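Mandelate racemase/muconate lactonizing enzyme family protein (Azoarcus sp., PDB 2QDE) belongs to the enolase superfamily, joining an N-terminal capping domain to a TIM-type barrel domain that holds a barium ion in this structure. Local coordinates at residues T84-E87 with K88-R92; V121-Y124 with Q125-G129; G169-L172 with K173-I176; R184-G187 with D188-L192. All coordinates share one frame; numbering follows the deposited sequence.

Overall arrangement
Contacts 1 and 2 belong to the N-terminal family region, contacts 3 and 4 to the barrel region; contact 1 lies across the chain's centre from contacts 3 and 4, and the centres of contacts 1 and 3 are about 46 Å apart. The first two are partly buried and both touch the second subunit: contact 1 starts helix 86-96, and contact 2 is the short, loosely bonded helix 123-126. Contacts 3 and 4 are surface contacts at the two ends of one helix, 172-186, with centres about 19 Å apart. Contacts 1 and 3 have mostly straight helical bonds, whereas contact 2 is closed by bent turn bonds and contact 4 chiefly by valine packing.

Contact 1 of 4, residues T84-E87 with K88-R92; sequences TKIE and KIVGR
K85 and K88 run side by side in the same direction, their methylene chains touching at K85 CD and K88 CD, 4.1 Å apart. Both chains are extended beyond CG, which brings the two ammonium groups near each other, K85 NZ being 4.7 Å from K88 NZ. Two waters bridge them, each accepting from both; water 2 lies 2.7 Å from K85 NZ but is held only weakly by K88 NZ. This solvent, together with a salt bridge from K88 to E81, probably eases the like charges. Long, flexible lysines suit such a partly exposed flank.

Beneath them is the first turn of a helix with K85 as N-cap. I89 N donates to K85 O at 3.0 Å and V90 N to I86 O at 2.9 Å, both nearly straight, while the G91 N bond to E87 O is more bent (150°). On the inner side the branched methyls I86 CG2 and V90 CG2 meet at 3.8 Å. E87 OE1 forms a salt bridge with R282 and accepts a hydrogen bond from the backbone N of D317 of the second subunit. I86 and V90 face helices 277-290 and 101-119, and I89 fits between helices 101-119 and 62-78.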
# COMPACT_ATOMS: atom_id res chain seq x y z
N THR A 84 -41.00 -19.83 4.56
CA THR A 84 -40.32 -19.87 3.27
C THR A 84 -39.46 -18.62 3.03
O THR A 84 -38.57 -18.63 2.18
CB THR A 84 -41.31 -19.97 2.09
OG1 THR A 84 -42.23 -18.87 2.14
CG2 THR A 84 -42.07 -21.29 2.12
N LYS A 85 -39.73 -17.57 3.79
CA LYS A 85 -39.00 -16.31 3.64
C LYS A 85 -37.70 -16.31 4.43
O LYS A 85 -37.51 -15.53 5.36
CB LYS A 85 -39.91 -15.15 4.06
CG LYS A 85 -41.19 -15.09 3.24
CD LYS A 85 -42.08 -13.94 3.65
CE LYS A 85 -43.24 -13.80 2.67
NZ LYS A 85 -44.07 -12.60 2.97
N ILE A 86 -36.80 -17.21 4.03
CA ILE A 86 -35.51 -17.36 4.70
C ILE A 86 -34.59 -16.15 4.54
O ILE A 86 -33.99 -15.72 5.51
CB ILE A 86 -34.81 -18.65 4.23
CG1 ILE A 86 -35.63 -19.87 4.68
CG2 ILE A 86 -33.40 -18.74 4.83
CD1 ILE A 86 -35.09 -21.21 4.21
N GLU A 87 -34.48 -15.60 3.32
CA GLU A 87 -33.63 -14.42 3.12
C GLU A 87 -34.11 -13.30 4.05
O GLU A 87 -33.32 -12.66 4.74
CB GLU A 87 -33.73 -13.91 1.67
CG GLU A 87 -32.93 -14.68 0.61
CD GLU A 87 -31.51 -14.15 0.41
OE1 GLU A 87 -31.24 -12.96 0.71
OE2 GLU A 87 -30.65 -14.93 -0.07
N LYS A 88 -35.43 -13.08 4.06
CA LYS A 88 -36.02 -12.03 4.88
C LYS A 88 -35.73 -12.22 6.37
O LYS A 88 -35.24 -11.31 7.04
CB LYS A 88 -37.54 -11.98 4.66
CG LYS A 88 -38.23 -10.82 5.36
CD LYS A 88 -39.75 -10.99 5.32
CE LYS A 88 -40.44 -9.91 6.14
NZ LYS A 88 -41.89 -10.21 6.34
N ILE A 89 -36.02 -13.42 6.89
CA ILE A 89 -35.79 -13.71 8.31
C ILE A 89 -34.32 -13.64 8.72
O ILE A 89 -34.00 -13.08 9.77
CB ILE A 89 -36.36 -15.11 8.66
CG1 ILE A 89 -37.88 -15.10 8.46
CG2 ILE A 89 -36.02 -15.47 10.10
CD1 ILE A 89 -38.52 -16.47 8.52
N VAL A 90 -33.44 -14.20 7.91
CA VAL A 90 -32.01 -14.16 8.22
C VAL A 90 -31.56 -12.71 8.28
O VAL A 90 -30.75 -12.34 9.12
CB VAL A 90 -31.18 -14.91 7.14
CG1 VAL A 90 -29.68 -14.71 7.37
CG2 VAL A 90 -31.52 -16.39 7.17
N GLY A 91 -32.11 -11.89 7.40
CA GLY A 91 -31.76 -10.48 7.38
C GLY A 91 -32.26 -9.76 8.62
O GLY A 91 -31.53 -9.00 9.25
N ARG A 92 -33.52 -10.00 8.99
CA ARG A 92 -34.06 -9.35 10.17
C ARG A 92 -33.31 -9.79 11.44
O ARG A 92 -33.07 -8.97 12.32
CB ARG A 92 -35.56 -9.64 10.31
CG ARG A 92 -36.40 -9.03 9.19
CD ARG A 92 -37.88 -9.15 9.50
NE ARG A 92 -38.28 -8.26 10.59
CZ ARG A 92 -39.44 -8.36 11.25
NH1 ARG A 92 -40.31 -9.31 10.93
NH2 ARG A 92 -39.73 -7.49 12.21
O HOH W 1 -42.47 -9.90 3.27
O HOH W 2 -44.43 -11.91 5.54

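Contact 2 of 4, residues V121-Y124 with Q125-G129; sequences VPVY and QLLGG
Y124 and Q125 meet because of two turns in their side chains: CG of Y124 sits between its own backbone N and carbonyl carbon (chi1 57°), swinging the ring back over the chain, and Q125 is bent at chi2 (-64°), folding its amide alongside that ring. The two run side by side with ring and amide planes 66° apart, and Q125 OE1 lies at the ring's edge, in its plane, 3.5 Å from CD1 of Y124. P122 CB covers one ring face, toward the rim. The proline also packs its CD against Q125 CG at 3.7 Å; its rigid ring suits the entry to a helix, where no backbone N-H is needed.

Elsewhere the turn packs through apolar branches. V123 CG1 touches L127 CD1 at 3.6 Å, toward helices 101-119 and 303-315, and the V121 and L126 side chains cross at about a right angle, CG2 of V121 4.1 Å from CD2 of L126.

The backbone makes a short, weakly bonded helix. Q125 N bonds to P122 O and L126 N to V123 O, each donor standing above the carbonyl plane, as in tight turns. The end is closed by G129 N, which donates to Y124 O at 2.8 Å, five residues on. G128 and G129 both have positive phi, which glycine adopts readily.

The tyrosine hydroxyl bonds D361, and Q125 NE2 makes a weak bond to T84 of the second subunit. The chemistry thus implies a divided turn: V123, L126 and L127 face helices of their own chain, while V121 and Q125 pack on F119 of the second subunit.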
# COMPACT_ATOMS: atom_id res chain seq x y z
N VAL A 121 -39.21 -31.92 -0.32
CA VAL A 121 -37.88 -32.16 -0.86
C VAL A 121 -36.80 -32.06 0.21
O VAL A 121 -36.98 -31.38 1.22
CB VAL A 121 -37.54 -31.13 -1.96
CG1 VAL A 121 -38.62 -31.14 -3.04
CG2 VAL A 121 -37.43 -29.73 -1.35
N PRO A 122 -35.67 -32.75 0.01
CA PRO A 122 -34.56 -32.72 0.96
C PRO A 122 -33.94 -31.33 0.92
O PRO A 122 -34.02 -30.63 -0.09
CB PRO A 122 -33.60 -33.79 0.43
CG PRO A 122 -34.49 -34.71 -0.35
CD PRO A 122 -35.41 -33.75 -1.05
N VAL A 123 -33.30 -30.93 2.01
CA VAL A 123 -32.70 -29.61 2.05
C VAL A 123 -31.67 -29.35 0.94
O VAL A 123 -31.59 -28.23 0.43
CB VAL A 123 -32.05 -29.33 3.43
CG1 VAL A 123 -31.19 -28.08 3.36
CG2 VAL A 123 -33.14 -29.14 4.47
N TYR A 124 -30.91 -30.37 0.55
CA TYR A 124 -29.91 -30.14 -0.50
C TYR A 124 -30.53 -29.63 -1.79
O TYR A 124 -29.85 -28.98 -2.58
CB TYR A 124 -29.05 -31.39 -0.75
CG TYR A 124 -29.78 -32.66 -1.12
CD1 TYR A 124 -30.45 -32.78 -2.33
CD2 TYR A 124 -29.76 -33.76 -0.26
CE1 TYR A 124 -31.08 -33.98 -2.69
CE2 TYR A 124 -30.39 -34.96 -0.61
CZ TYR A 124 -31.04 -35.07 -1.82
OH TYR A 124 -31.65 -36.26 -2.15
N GLN A 125 -31.81 -29.92 -2.01
CA GLN A 125 -32.50 -29.44 -3.20
C GLN A 125 -32.70 -27.93 -3.09
O GLN A 125 -32.79 -27.23 -4.10
CB GLN A 125 -33.87 -30.12 -3.35
CG GLN A 125 -33.81 -31.60 -3.64
CD GLN A 125 -33.14 -31.93 -4.96
OE1 GLN A 125 -32.00 -31.53 -5.21
NE2 GLN A 125 -33.85 -32.66 -5.82
N LEU A 126 -32.78 -27.44 -1.85
CA LEU A 126 -32.95 -26.02 -1.60
C LEU A 126 -31.62 -25.29 -1.68
O LEU A 126 -31.57 -24.08 -1.84
CB LEU A 126 -33.55 -25.78 -0.21
CG LEU A 126 -34.91 -26.37 0.16
CD1 LEU A 126 -35.27 -25.92 1.56
CD2 LEU A 126 -35.98 -25.93 -0.83
N LEU A 127 -30.53 -26.04 -1.54
CA LEU A 127 -29.19 -25.45 -1.55
C LEU A 127 -28.46 -25.61 -2.89
O LEU A 127 -27.24 -25.47 -2.95
CB LEU A 127 -28.35 -26.06 -0.42
CG LEU A 127 -28.96 -25.93 0.99
CD1 LEU A 127 -28.12 -26.70 2.00
CD2 LEU A 127 -29.04 -24.46 1.37
N GLY A 128 -29.20 -25.90 -3.95
CA GLY A 128 -28.57 -26.05 -5.25
C GLY A 128 -28.55 -27.44 -5.87
O GLY A 128 -27.97 -27.63 -6.94
N GLY A 129 -29.17 -28.41 -5.20
CA GLY A 129 -29.20 -29.76 -5.74
C GLY A 129 -28.04 -30.62 -5.26
O GLY A 129 -27.03 -30.09 -4.81

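Contact 3 of 4, residues G169-L172 with K173-I176; sequences GGPL and KADI
D175 reaches back from the helix to the loop before it, placing OD1 3.0 Å from G170 N and 3.4 Å from G170 CA. This is the close-packed part: D175 is buried, with A168 and W200 also against the side chain, and its CG is turned beside its own backbone N (chi1 -71°), toward the glycines. G170, with phi of 104°, turns the chain ahead of a cis peptide bond to P171.

P171 holds the N-cap position of helix 172-186, which follows strand 164-167 in the barrel; the segment is therefore a beta-to-alpha loop running into its helix. The proline's carbonyl opens the helical bonding: D175 N donates to P171 O at 3.0 Å, almost in line with the carbonyl bond, and I176 N to L172 O at the same length and almost straight.

The rest is loose and solvent-facing: P171, L172, K173 and A174 are all exposed, and their packing is sparse, P171 CD touching A174 CB at 4.0 Å. L172 holds CG anti to its backbone N (chi1 176°), which sends the branch along the helix, where CD1 meets I176 CD1 at 4.0 Å, while the I176 side chain also touches Y215.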
# COMPACT_ATOMS: atom_id res chain seq x y z
N GLY A 169 -2.39 -29.28 22.26
CA GLY A 169 -2.52 -28.53 23.49
C GLY A 169 -1.22 -27.99 24.07
O GLY A 169 -1.18 -26.85 24.58
N GLY A 170 -0.15 -28.76 23.96
CA GLY A 170 1.13 -28.32 24.49
C GLY A 170 1.41 -29.05 25.79
O GLY A 170 0.56 -29.81 26.29
N PRO A 171 2.60 -28.87 26.38
CA PRO A 171 3.72 -28.02 25.96
C PRO A 171 4.43 -28.46 24.67
O PRO A 171 4.05 -29.44 24.04
CB PRO A 171 4.65 -28.07 27.18
CG PRO A 171 4.36 -29.43 27.75
CD PRO A 171 2.87 -29.50 27.68
N LEU A 172 5.47 -27.71 24.29
CA LEU A 172 6.22 -28.00 23.06
C LEU A 172 6.67 -29.45 22.91
O LEU A 172 6.55 -30.04 21.83
CB LEU A 172 7.44 -27.08 22.99
CG LEU A 172 8.42 -27.29 21.83
CD1 LEU A 172 7.69 -27.17 20.49
CD2 LEU A 172 9.53 -26.25 21.93
N LYS A 173 7.19 -30.03 23.99
CA LYS A 173 7.65 -31.42 23.96
C LYS A 173 6.51 -32.39 23.67
O LYS A 173 6.68 -33.35 22.91
CB LYS A 173 8.30 -31.77 25.29
CG LYS A 173 9.54 -30.95 25.59
CD LYS A 173 10.75 -31.43 24.79
CE LYS A 173 11.30 -32.74 25.37
NZ LYS A 173 12.65 -33.10 24.81
N ALA A 174 5.36 -32.14 24.28
CA ALA A 174 4.18 -32.98 24.10
C ALA A 174 3.68 -32.91 22.66
O ALA A 174 3.30 -33.93 22.07
CB ALA A 174 3.08 -32.55 25.06
N ASP A 175 3.66 -31.71 22.09
CA ASP A 175 3.21 -31.53 20.71
C ASP A 175 4.16 -32.29 19.77
O ASP A 175 3.71 -33.02 18.89
CB ASP A 175 3.18 -30.04 20.33
CG ASP A 175 2.05 -29.28 21.02
OD1 ASP A 175 1.10 -29.91 21.53
OD2 ASP A 175 2.11 -28.03 21.05
N ILE A 176 5.47 -32.11 19.96
CA ILE A 176 6.45 -32.80 19.13
C ILE A 176 6.30 -34.31 19.24
O ILE A 176 6.26 -35.02 18.23
CB ILE A 176 7.91 -32.46 19.53
CG1 ILE A 176 8.24 -31.02 19.13
CG2 ILE A 176 8.88 -33.43 18.87
CD1 ILE A 176 9.62 -30.55 19.58

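Contact 4 of 4, residues R184-G187 with D188-L192; sequences RAVG and DDVDL
V190 CG2 lies against a flat group, the peptide that joins V186 to G187. It approaches the carbonyl oxygen, V186 O, at 3.2 Å, coming obliquely from one side of the peptide plane. A second flat group, the D188 carboxylate, bends back beside the chain, with OD1 3.9 Å from G187 C.

The segment is an alpha-to-beta loop of the barrel, linking helix 172-186 to strand 192-195, whose last residue, D195, is one of the barium ligands. The helix ends at V186, and G187 takes a positive phi (86°) that turns the chain away; lacking CB, glycine has nothing to press on the carbonyl oxygen before it.

The packing across the turn is between the two valines. Their side chains cross at about a right angle, with V186 CB 3.9 Å from V190 CG2 and V186 CG2 3.9 Å from V190 CB. V190 turns CG1 anti to its backbone N (chi1 167°), which leaves CG2 beside that nitrogen and against the V186 carbonyl. Beta-branched valines are compact enough to fill this bend, and both also lean on L157 of helix 146-159. The aspartates D188 and D189 suit the exposed outer side of the loop.

R183 fixes the loop from within the helix, its NH2 bonding to both G187 O and V190 O. L192, at the start of the strand, is buried against V164 and L166 of strand 164-167.

Water 3 may span the turn from V186 O to D189 N, but the bridge is doubtful: its 2.5 Å distance to V186 O is unusually short, and its bond from D189 N, at 3.5 Å, is weak.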
# COMPACT_ATOMS: atom_id res chain seq x y z
N ARG A 184 5.21 -41.43 12.29
CA ARG A 184 5.96 -42.66 12.09
C ARG A 184 5.03 -43.82 11.79
O ARG A 184 5.33 -44.69 10.97
CB ARG A 184 6.79 -43.00 13.33
CG ARG A 184 7.60 -44.30 13.19
CD ARG A 184 7.96 -44.90 14.55
NE ARG A 184 6.77 -45.20 15.35
CZ ARG A 184 5.89 -46.16 15.06
NH1 ARG A 184 6.05 -46.93 13.99
NH2 ARG A 184 4.83 -46.34 15.84
N ALA A 185 3.88 -43.82 12.45
CA ALA A 185 2.89 -44.87 12.29
C ALA A 185 2.16 -44.82 10.95
O ALA A 185 2.10 -45.82 10.23
CB ALA A 185 1.88 -44.81 13.43
N VAL A 186 1.61 -43.66 10.59
CA VAL A 186 0.86 -43.52 9.35
C VAL A 186 1.69 -43.35 8.08
O VAL A 186 1.17 -43.48 6.97
CB VAL A 186 -0.15 -42.35 9.45
CG1 VAL A 186 -1.06 -42.55 10.66
CG2 VAL A 186 0.60 -41.03 9.57
N GLY A 187 2.98 -43.05 8.23
CA GLY A 187 3.81 -42.88 7.05
C GLY A 187 3.77 -41.48 6.46
O GLY A 187 2.95 -40.66 6.85
N ASP A 188 4.66 -41.22 5.51
CA ASP A 188 4.75 -39.90 4.89
C ASP A 188 3.66 -39.56 3.87
O ASP A 188 3.49 -38.39 3.53
CB ASP A 188 6.11 -39.72 4.19
CG ASP A 188 7.29 -40.06 5.07
OD1 ASP A 188 7.28 -39.74 6.28
OD2 ASP A 188 8.26 -40.65 4.54
N ASP A 189 2.94 -40.57 3.38
CA ASP A 189 1.91 -40.32 2.37
C ASP A 189 0.53 -39.94 2.90
O ASP A 189 -0.35 -39.54 2.13
CB ASP A 189 1.78 -41.54 1.45
CG ASP A 189 3.13 -42.04 0.95
OD1 ASP A 189 4.10 -41.23 0.95
OD2 ASP A 189 3.23 -43.23 0.55
N VAL A 190 0.32 -40.06 4.21
CA VAL A 190 -0.96 -39.72 4.81
C VAL A 190 -1.09 -38.23 5.09
O VAL A 190 -0.14 -37.59 5.55
CB VAL A 190 -1.17 -40.50 6.12
CG1 VAL A 190 -2.33 -39.92 6.91
CG2 VAL A 190 -1.42 -41.96 5.81
N ASP A 191 -2.27 -37.67 4.78
CA ASP A 191 -2.58 -36.26 5.01
C ASP A 191 -2.74 -36.07 6.53
O ASP A 191 -3.75 -36.48 7.10
CB ASP A 191 -3.89 -35.90 4.29
CG ASP A 191 -4.31 -34.44 4.50
OD1 ASP A 191 -3.73 -33.75 5.37
OD2 ASP A 191 -5.24 -33.98 3.80
N LEU A 192 -1.75 -35.47 7.16
CA LEU A 192 -1.77 -35.26 8.60
C LEU A 192 -1.55 -33.78 8.95
O LEU A 192 -0.64 -33.15 8.41
CB LEU A 192 -0.67 -36.10 9.25
CG LEU A 192 -0.44 -35.93 10.75
CD1 LEU A 192 -1.63 -36.49 11.52
CD2 LEU A 192 0.85 -36.65 11.16
O HOH W 3 1.68 -43.59 4.50